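Local coordinates for protein glycerate dehydrogenase/glyoxylate reductase (Thermus thermophilus, PDB 2CUK) that probably reduces hydroxypyruvate and glyoxylate with NAD(P)H, as an NAD-binding member of the D-isomer specific 2-hydroxyacid dehydrogenase family, at residues A[48-51]-A[52-55]; A[96-99]-A[100-104]; A[202-205]-A[206-209]. All coordinates share one frame; numbering follows the deposited sequence.

Contact 1 of 3, residues A[48-51]-A[52-55]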
# COMPACT_ATOMS: atom_id res chain seq x y z
N ILE A 48 20.66 21.25 -15.61
CA ILE A 48 20.06 20.19 -14.80
C ILE A 48 18.73 19.85 -15.46
O ILE A 48 17.71 20.50 -15.21
CB ILE A 48 19.78 20.64 -13.35
CG1 ILE A 48 21.09 21.06 -12.68
CG2 ILE A 48 19.13 19.49 -12.58
CD1 ILE A 48 20.90 21.70 -11.32
N PRO A 49 18.72 18.82 -16.32
CA PRO A 49 17.51 18.39 -17.03
C PRO A 49 16.78 17.26 -16.32
O PRO A 49 17.24 16.77 -15.28
CB PRO A 49 18.06 17.93 -18.37
CG PRO A 49 19.31 17.21 -17.94
CD PRO A 49 19.90 18.10 -16.84
N THR A 50 15.65 16.86 -16.89
CA THR A 50 14.83 15.77 -16.37
C THR A 50 14.67 14.75 -17.50
O THR A 50 15.12 14.99 -18.62
CB THR A 50 13.42 16.24 -15.94
OG1 THR A 50 12.70 16.74 -17.08
CG2 THR A 50 13.51 17.33 -14.88
N VAL A 51 14.03 13.62 -17.20
CA VAL A 51 13.81 12.58 -18.20
C VAL A 51 12.92 13.06 -19.35
O VAL A 51 12.88 12.43 -20.41
CB VAL A 51 13.16 11.32 -17.57
CG1 VAL A 51 14.13 10.67 -16.59
CG2 VAL A 51 11.86 11.69 -16.87
N GLU A 52 12.22 14.17 -19.14
CA GLU A 52 11.32 14.72 -20.16
C GLU A 52 12.03 15.66 -21.14
O GLU A 52 11.40 16.17 -22.07
CB GLU A 52 10.17 15.49 -19.49
CG GLU A 52 9.28 14.64 -18.59
CD GLU A 52 8.29 13.79 -19.37
OE1 GLU A 52 8.71 13.10 -20.31
OE2 GLU A 52 7.09 13.81 -19.02
N ASP A 53 13.32 15.90 -20.93
CA ASP A 53 14.09 16.79 -21.79
C ASP A 53 15.09 16.01 -22.64
O ASP A 53 15.95 15.31 -22.10
CB ASP A 53 14.85 17.82 -20.96
CG ASP A 53 13.96 18.56 -19.98
OD1 ASP A 53 13.06 19.30 -20.43
OD2 ASP A 53 14.17 18.41 -18.76
N ARG A 54 14.98 16.14 -23.95
CA ARG A 54 15.88 15.49 -24.88
C ARG A 54 17.15 16.30 -25.01
O ARG A 54 17.20 17.34 -25.66
CB ARG A 54 15.18 15.39 -26.23
CG ARG A 54 15.90 14.45 -27.20
CD ARG A 54 16.48 13.22 -26.48
NE ARG A 54 16.04 11.98 -27.13
CZ ARG A 54 15.21 11.18 -26.43
NH1 ARG A 54 14.82 11.52 -25.22
NH2 ARG A 54 14.79 10.04 -26.98
N ILE A 55 18.24 15.85 -24.40
CA ILE A 55 19.51 16.57 -24.47
C ILE A 55 20.41 15.93 -25.53
O ILE A 55 21.24 15.08 -25.22
CB ILE A 55 20.22 16.56 -23.10
CG1 ILE A 55 19.26 17.03 -22.01
CG2 ILE A 55 21.44 17.47 -23.14
CD1 ILE A 55 18.67 18.42 -22.24

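Contact 2 of 3, residues A[96-99]-A[100-104]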
# COMPACT_ATOMS: atom_id res chain seq x y z
N GLY A 96 21.36 5.65 -6.51
CA GLY A 96 21.12 5.29 -5.12
C GLY A 96 19.95 5.96 -4.42
O GLY A 96 19.16 5.32 -3.73
N VAL A 97 19.84 7.27 -4.61
CA VAL A 97 18.81 8.10 -3.99
C VAL A 97 17.33 7.69 -4.05
O VAL A 97 16.61 7.85 -3.07
CB VAL A 97 18.93 9.55 -4.53
CG1 VAL A 97 17.85 10.43 -3.93
CG2 VAL A 97 20.32 10.10 -4.22
N LEU A 98 16.88 7.16 -5.18
CA LEU A 98 15.47 6.79 -5.30
C LEU A 98 15.14 5.31 -5.14
O LEU A 98 14.02 4.89 -5.44
CB LEU A 98 14.93 7.29 -6.65
CG LEU A 98 15.69 6.90 -7.92
CD1 LEU A 98 15.62 5.40 -8.15
CD2 LEU A 98 15.10 7.64 -9.11
N THR A 99 16.10 4.53 -4.66
CA THR A 99 15.91 3.09 -4.49
C THR A 99 14.77 2.71 -3.55
O THR A 99 13.81 2.04 -3.95
CB THR A 99 17.20 2.41 -4.00
OG1 THR A 99 18.27 2.71 -4.91
CG2 THR A 99 17.02 0.91 -3.92
N GLU A 100 14.87 3.14 -2.29
CA GLU A 100 13.87 2.84 -1.28
C GLU A 100 12.47 3.33 -1.64
O GLU A 100 11.48 2.64 -1.40
CB GLU A 100 14.28 3.46 0.06
CG GLU A 100 15.58 2.89 0.61
CD GLU A 100 15.50 1.40 0.85
OE1 GLU A 100 14.56 0.97 1.55
OE2 GLU A 100 16.37 0.67 0.34
N ALA A 101 12.40 4.54 -2.19
CA ALA A 101 11.13 5.13 -2.58
C ALA A 101 10.44 4.31 -3.67
O ALA A 101 9.23 4.06 -3.61
CB ALA A 101 11.35 6.57 -3.07
N THR A 102 11.21 3.89 -4.66
CA THR A 102 10.68 3.10 -5.76
C THR A 102 10.24 1.73 -5.25
O THR A 102 9.23 1.19 -5.70
CB THR A 102 11.73 2.91 -6.86
OG1 THR A 102 12.23 4.20 -7.24
CG2 THR A 102 11.12 2.21 -8.09
N ALA A 103 11.01 1.18 -4.32
CA ALA A 103 10.70 -0.12 -3.74
C ALA A 103 9.41 -0.00 -2.95
O ALA A 103 8.58 -0.91 -2.96
CB ALA A 103 11.83 -0.59 -2.83
N ASP A 104 9.25 1.13 -2.26
CA ASP A 104 8.08 1.32 -1.42
C ASP A 104 6.79 1.29 -2.25
O ASP A 104 5.80 0.67 -1.89
CB ASP A 104 8.20 2.68 -0.73
CG ASP A 104 9.14 2.56 0.47
OD1 ASP A 104 9.47 1.43 0.82
OD2 ASP A 104 9.51 3.59 1.03
O HOH W 1 16.96 5.16 -1.53
O HOH W 2 14.42 6.67 -1.90

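Contact 3 of 3, residues A[202-205]-A[206-209]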
# COMPACT_ATOMS: atom_id res chain seq x y z
N PRO A 202 16.58 -2.80 -16.67
CA PRO A 202 16.66 -1.67 -17.60
C PRO A 202 16.09 -2.01 -18.98
O PRO A 202 16.06 -3.17 -19.38
CB PRO A 202 18.15 -1.35 -17.64
CG PRO A 202 18.79 -2.67 -17.34
CD PRO A 202 17.92 -3.21 -16.23
N LEU A 203 15.63 -0.99 -19.68
CA LEU A 203 15.08 -1.18 -21.02
C LEU A 203 16.20 -1.18 -22.05
O LEU A 203 17.01 -0.25 -22.09
CB LEU A 203 14.08 -0.07 -21.34
CG LEU A 203 13.52 -0.06 -22.77
CD1 LEU A 203 12.79 -1.36 -23.05
CD2 LEU A 203 12.59 1.13 -22.93
N THR A 204 16.25 -2.22 -22.87
CA THR A 204 17.26 -2.36 -23.91
C THR A 204 16.62 -3.13 -25.07
O THR A 204 15.50 -3.62 -24.95
CB THR A 204 18.48 -3.17 -23.43
OG1 THR A 204 18.09 -4.53 -23.20
CG2 THR A 204 19.05 -2.59 -22.14
N PRO A 205 17.33 -3.24 -26.20
CA PRO A 205 16.77 -3.97 -27.34
C PRO A 205 16.33 -5.37 -26.93
O PRO A 205 15.35 -5.90 -27.43
CB PRO A 205 17.92 -3.99 -28.33
CG PRO A 205 18.58 -2.66 -28.09
CD PRO A 205 18.61 -2.59 -26.57
N GLU A 206 17.07 -5.96 -25.99
CA GLU A 206 16.78 -7.31 -25.51
C GLU A 206 15.56 -7.40 -24.59
O GLU A 206 14.90 -8.44 -24.54
CB GLU A 206 18.01 -7.87 -24.79
CG GLU A 206 19.30 -7.84 -25.60
CD GLU A 206 19.90 -6.44 -25.70
OE1 GLU A 206 20.32 -5.89 -24.66
OE2 GLU A 206 19.96 -5.90 -26.83
N THR A 207 15.26 -6.32 -23.87
CA THR A 207 14.12 -6.33 -22.96
C THR A 207 12.91 -5.58 -23.49
O THR A 207 11.88 -5.52 -22.83
CB THR A 207 14.50 -5.72 -21.59
OG1 THR A 207 14.98 -4.38 -21.77
CG2 THR A 207 15.57 -6.56 -20.91
N HIS A 208 13.04 -5.00 -24.68
CA HIS A 208 11.92 -4.27 -25.27
C HIS A 208 10.73 -5.23 -25.38
O HIS A 208 10.79 -6.25 -26.08
CB HIS A 208 12.30 -3.74 -26.66
CG HIS A 208 11.28 -2.83 -27.26
ND1 HIS A 208 10.83 -1.69 -26.62
CD2 HIS A 208 10.61 -2.89 -28.43
CE1 HIS A 208 9.93 -1.09 -27.38
NE2 HIS A 208 9.77 -1.80 -28.48
N ARG A 209 9.66 -4.92 -24.66
CA ARG A 209 8.46 -5.74 -24.65
C ARG A 209 8.76 -7.19 -24.26
O ARG A 209 8.26 -8.13 -24.87
CB ARG A 209 7.75 -5.67 -26.00
CG ARG A 209 7.09 -4.31 -26.20
CD ARG A 209 6.47 -4.14 -27.57
NE ARG A 209 5.87 -2.81 -27.69
CZ ARG A 209 5.30 -2.33 -28.78
NH1 ARG A 209 5.25 -3.07 -29.89
NH2 ARG A 209 4.79 -1.11 -28.78

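Contact 1 of 3, residues A[48-51]-A[52-55]
T50 and D53 close a type I beta turn. It lies in the loop that leads from strand 46-48 of the first parallel sheet to helix 57-62.

Hydrogen bonds carry the turn. D53 N returns to T50 O at 3.1 Å, the bond that defines it. The D53 side chain answers the other way. Its OD2 takes T50 N at 2.8 Å through the anti lone pair, with an N-H...O angle of 155°. The same OD2 accepts from T50 OG1, also 2.8 Å away, but this hydroxyl comes from above the carboxylate plane. T50 OG1 sits between its own backbone N and carbonyl carbon (chi1 63°), which sets it beside OD2. E52 N adds a weak bond to T50 OG1, as in an ST turn.

The carboxylate has further partners in the same chain. T6 OG1 bonds to OD2, and R7 forms a salt bridge with OD1. Several donors thus fix the rotation of this buried group, and the nearby arginine would probably favour its charged form.

The second subunit packs against the turn. W132 of that subunit packs on T50 and V51, and its N bonds to E52 OE2.

Apolar packing closes the base of the loop, where P49 and I55 both rest on I69 of strand 68-70. Their side chains meet at about a right angle. P49 CB touches I55 CG1 at 3.9 Å.

Contact 2 of 3, residues A[96-99]-A[100-104]
T102 grips the carbonyl of L98 twice, at the start of helix 99-114. L98 is the N-cap residue.

Direct hydrogen bonds come first. T102 OG1 donates to L98 O at 2.6 Å. T102 N makes the helical bond to the same oxygen at 3.1 Å. The two donors approach from opposite faces of the carbonyl plane, each tilted 28° from it. With chi1 at -53° the T102 hydroxyl lies beside its own backbone N and anti to its carbonyl carbon, which points it back one turn at L98 O. A valine here would keep the backbone bond but lose the hydroxyl, and L98 O would probably be left with one donor instead of two. A103 N continues the pattern to T99 O at 3.0 Å.

A leucine N-cap has no side-chain acceptor for the first turn. A type I turn from G96 to T99 leads in. T99 N and T99 OG1 both donate to G96 O, from the same face of its plane. Waters accept from the next two N-H groups. Water 1 links G96 O to E100 N, which it meets at 3.0 Å. Water 2 links V97 O to A101 N, 2.9 Å from that nitrogen.

Van der Waals contact is slight. L98 and T102 lie side by side, and L98 CD1 comes 3.7 Å from the hydroxyl oxygen T102 OG1.

Helix 154-165 packs along one side, where R162 makes salt bridges with E100 and D104. Helix 283-301 covers V97 and A101. The second subunit adds R115, bonded to A101 O, and Q143, bonded to D104. The helix itself follows strand 90-92, at the edge of the first sheet.

Contact 3 of 3, residues A[202-205]-A[206-209]
The hydroxyl of T207 joins the two halves of this loop and forms its tight part. T207 OG1 donates to P202 O at 2.9 Å, in the carbonyl plane and on a lone pair. It also accepts from T204 N at 2.7 Å, with an N-H...O angle of 147°. A chi1 of 58° tucks OG1 over the T207 backbone, where it meets both partners. One buried hydroxyl is thus used as donor and as acceptor. T207 N bonds back to T204 O at 2.9 Å. T204 OG1 gives a second, weak acceptor for the same N-H, and H208 N adds a weak bond to T204 O. L203 adds apolar packing. Its CD1 packs on H208 CA at 3.8 Å and reaches the edge of the imidazole near the ring plane. L203, T207 and H208 also lean on the loop with R230, A232 and L233.

The outer side is looser and faces solvent. P205 and E206 lie side by side, pointing the same way. The E206 chain bends at chi2 (75°) and brings its carboxylate back over T204 and P205. T204 OG1 donates to E206 OE1 at 3.0 Å, from above the carboxylate plane. The other oxygen, OE2, lies against P205 CB. R209 CG sits over one face of the H208 ring, 4.3 Å above its plane. Both residues also touch a crystal neighbour.

T204 and T207 exchange side-chain to backbone bonds, the one from T207 N being weak. The P-L-T-P-E-T sequence after strand 196-199 is consistent with the signature of D-2-hydroxyacid dehydrogenases, in their Rossmann-type NAD-binding domain.

Overall arrangement
The three contacts follow one another along the chain, and none nests in or crosses another. Contact 1 comes first and closes the loop after strand 46-48 in the first parallel sheet. Contact 2 follows strand 90-92, an outer strand of that sheet, and starts helix 99-114. This helix leads toward the second sheet, which begins with strand 146-150. Contact 3 closes the loop after strand 196-199 of that second sheet, in the NAD-binding domain. Their centres lie about 20 to 21 Å apart, and no two touch. Contacts 1 and 2 also meet the second subunit. Contact 3 touches no other chain of the assembly.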